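Side-chain contact in soluble lytic murein transglycosylase (Escherichia coli, PDB 1QSA), which cleaves the glycosidic bonds between N-acetylmuramic acid and N-acetylglucosamine in peptidoglycan, leaving a 1,6-anhydro bond on the muramic acid product: residues L520-P523 and E524-I527. Residues are numbered along the deposited sequence; the frame is centred on the assembly and turned at random.
Sequences LLDP and ETNI
Asp522 caps the N-terminus of helix 523-540 by turning its carboxylate onto Thr525, three residues ahead. Two donors of that one residue grip OD2. The hydroxyl OG1 of Thr525 lies 2.8 Å from OD2 of Asp522 and meets its anti lone pair, while the backbone N of Thr525, 3.0 Å from the same OD2, approaches from above the carboxylate plane, with an N-H...O angle of 155°. The two side chains cross nearly at right angles. With OG1 of Thr525 beside its own backbone N (chi1 -57°), hydroxyl and amide can reach a single oxygen. OD1 of Asp522 accepts from a water oxygen 2.8 Å away, and this water in turn accepts from the N of Glu524, so the carboxylate serves two of the first-turn amides, one directly and one through water. The helix end would probably favour the charged form of Asp522.

Behind the cap, the regular helical bonds begin with Asn526 N to Asp522 O and Ile527 N to Pro523 O. Pro523 suits the first helical position, where no N-H is needed for a helical bond. The side chain of Asn526 reaches back past the cap: its CG stands anti to the backbone N (chi1 -167°), and ND2 donates to Leu520 O at 2.9 Å, in the carbonyl plane and on a lone pair. The incoming 3-10 turn is thereby tied to the helix.

ND2 of Asn526 also bonds to Ser492 O and OD1 to Met495 N, which fixes the rotation of the amide, and its side chain lies about 8 Å from that of Glu478, the predicted active-site residue. Glu524 extends its carboxylate away from the turn, where OE2 forms a salt bridge with Arg459 and a hydrogen bond with Tyr460 OH, and Ile527 packs on Leu456, Phe457 and Tyr460, joining the start of helix 523-540 to helix 454-461 within the lysozyme-like SLT domain.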
ATOM      1  N   LEU A 520       4.024  -9.136  19.553  1.00 12.28           N
ATOM      2  CA  LEU A 520       3.497  -9.519  18.241  1.00 12.49           C
ATOM      3  C   LEU A 520       4.617  -9.617  17.194  1.00 12.80           C
ATOM      4  O   LEU A 520       4.430 -10.193  16.126  1.00 13.02           O
ATOM      5  CB  LEU A 520       2.390  -8.548  17.796  1.00 11.43           C
ATOM      6  CG  LEU A 520       1.153  -8.545  18.707  1.00 11.63           C
ATOM      7  CD1 LEU A 520       0.153  -7.489  18.234  1.00 12.03           C
ATOM      8  CD2 LEU A 520       0.501  -9.950  18.680  1.00 11.85           C
ATOM      9  N   LEU A 521       5.793  -9.073  17.513  1.00 11.90           N
ATOM     10  CA  LEU A 521       6.927  -9.157  16.605  1.00 11.79           C
ATOM     11  C   LEU A 521       7.678 -10.486  16.716  1.00 12.35           C
ATOM     12  O   LEU A 521       8.602 -10.747  15.945  1.00 13.01           O
ATOM     13  CB  LEU A 521       7.877  -7.971  16.809  1.00 15.41           C
ATOM     14  CG  LEU A 521       7.250  -6.595  16.582  1.00 16.38           C
ATOM     15  CD1 LEU A 521       8.330  -5.527  16.732  1.00 17.97           C
ATOM     16  CD2 LEU A 521       6.604  -6.499  15.215  1.00 16.22           C
ATOM     17  N   ASP A 522       7.306 -11.307  17.696  1.00 12.29           N
ATOM     18  CA  ASP A 522       7.899 -12.628  17.868  1.00 11.44           C
ATOM     19  C   ASP A 522       7.090 -13.599  16.986  1.00 11.36           C
ATOM     20  O   ASP A 522       5.882 -13.740  17.171  1.00 10.68           O
ATOM     21  CB  ASP A 522       7.799 -13.064  19.334  1.00 12.63           C
ATOM     22  CG  ASP A 522       8.197 -14.506  19.531  1.00 13.17           C
ATOM     23  OD1 ASP A 522       9.360 -14.837  19.214  1.00 16.45           O
ATOM     24  OD2 ASP A 522       7.341 -15.318  19.970  1.00 15.64           O
ATOM     25  N   PRO A 523       7.755 -14.323  16.070  1.00 12.47           N
ATOM     26  CA  PRO A 523       7.024 -15.257  15.197  1.00 12.62           C
ATOM     27  C   PRO A 523       6.030 -16.214  15.876  1.00 11.62           C
ATOM     28  O   PRO A 523       4.858 -16.263  15.496  1.00 11.25           O
ATOM     29  CB  PRO A 523       8.149 -16.005  14.484  1.00 12.96           C
ATOM     30  CG  PRO A 523       9.226 -14.953  14.360  1.00 14.83           C
ATOM     31  CD  PRO A 523       9.193 -14.300  15.731  1.00 13.78           C
ATOM     32  N   GLU A 524       6.484 -16.972  16.872  1.00 11.38           N
ATOM     33  CA  GLU A 524       5.592 -17.901  17.554  1.00 11.04           C
ATOM     34  C   GLU A 524       4.384 -17.226  18.209  1.00 11.40           C
ATOM     35  O   GLU A 524       3.261 -17.709  18.078  1.00 11.45           O
ATOM     36  CB  GLU A 524       6.361 -18.742  18.581  1.00 12.70           C
ATOM     37  CG  GLU A 524       5.461 -19.756  19.288  1.00 14.40           C
ATOM     38  CD  GLU A 524       6.234 -20.882  19.979  1.00 19.49           C
ATOM     39  OE1 GLU A 524       7.484 -20.842  20.013  1.00 20.05           O
ATOM     40  OE2 GLU A 524       5.584 -21.827  20.475  1.00 16.66           O
ATOM     41  N   THR A 525       4.611 -16.117  18.905  1.00 10.96           N
ATOM     42  CA  THR A 525       3.516 -15.399  19.560  1.00 11.18           C
ATOM     43  C   THR A 525       2.502 -14.947  18.501  1.00 11.48           C
ATOM     44  O   THR A 525       1.294 -15.125  18.676  1.00 12.59           O
ATOM     45  CB  THR A 525       4.039 -14.147  20.317  1.00 12.73           C
ATOM     46  OG1 THR A 525       5.029 -14.551  21.275  1.00 14.81           O
ATOM     47  CG2 THR A 525       2.901 -13.440  21.046  1.00 12.64           C
ATOM     48  N   ASN A 526       3.017 -14.390  17.405  1.00 10.80           N
ATOM     49  CA  ASN A 526       2.180 -13.884  16.327  1.00  9.51           C
ATOM     50  C   ASN A 526       1.354 -15.022  15.704  1.00  9.71           C
ATOM     51  O   ASN A 526       0.141 -14.911  15.549  1.00 10.83           O
ATOM     52  CB  ASN A 526       3.055 -13.193  15.270  1.00  7.78           C
ATOM     53  CG  ASN A 526       2.240 -12.392  14.296  1.00 11.05           C
ATOM     54  OD1 ASN A 526       1.648 -12.944  13.373  1.00 11.45           O
ATOM     55  ND2 ASN A 526       2.182 -11.078  14.506  1.00 10.39           N
ATOM     56  N   ILE A 527       2.006 -16.139  15.402  1.00 10.59           N
ATOM     57  CA  ILE A 527       1.319 -17.293  14.820  1.00 10.38           C
ATOM     58  C   ILE A 527       0.273 -17.861  15.789  1.00 10.42           C
ATOM     59  O   ILE A 527      -0.817 -18.223  15.382  1.00 10.36           O
ATOM     60  CB  ILE A 527       2.347 -18.374  14.360  1.00 10.83           C
ATOM     61  CG1 ILE A 527       3.124 -17.849  13.148  1.00 11.33           C
ATOM     62  CG2 ILE A 527       1.651 -19.682  13.985  1.00 11.42           C
ATOM     63  CD1 ILE A 527       4.388 -18.650  12.812  1.00 12.82           C
TER
HETATM   64  O   HOH W   1       9.245 -17.163  17.720  1.00 15.00           O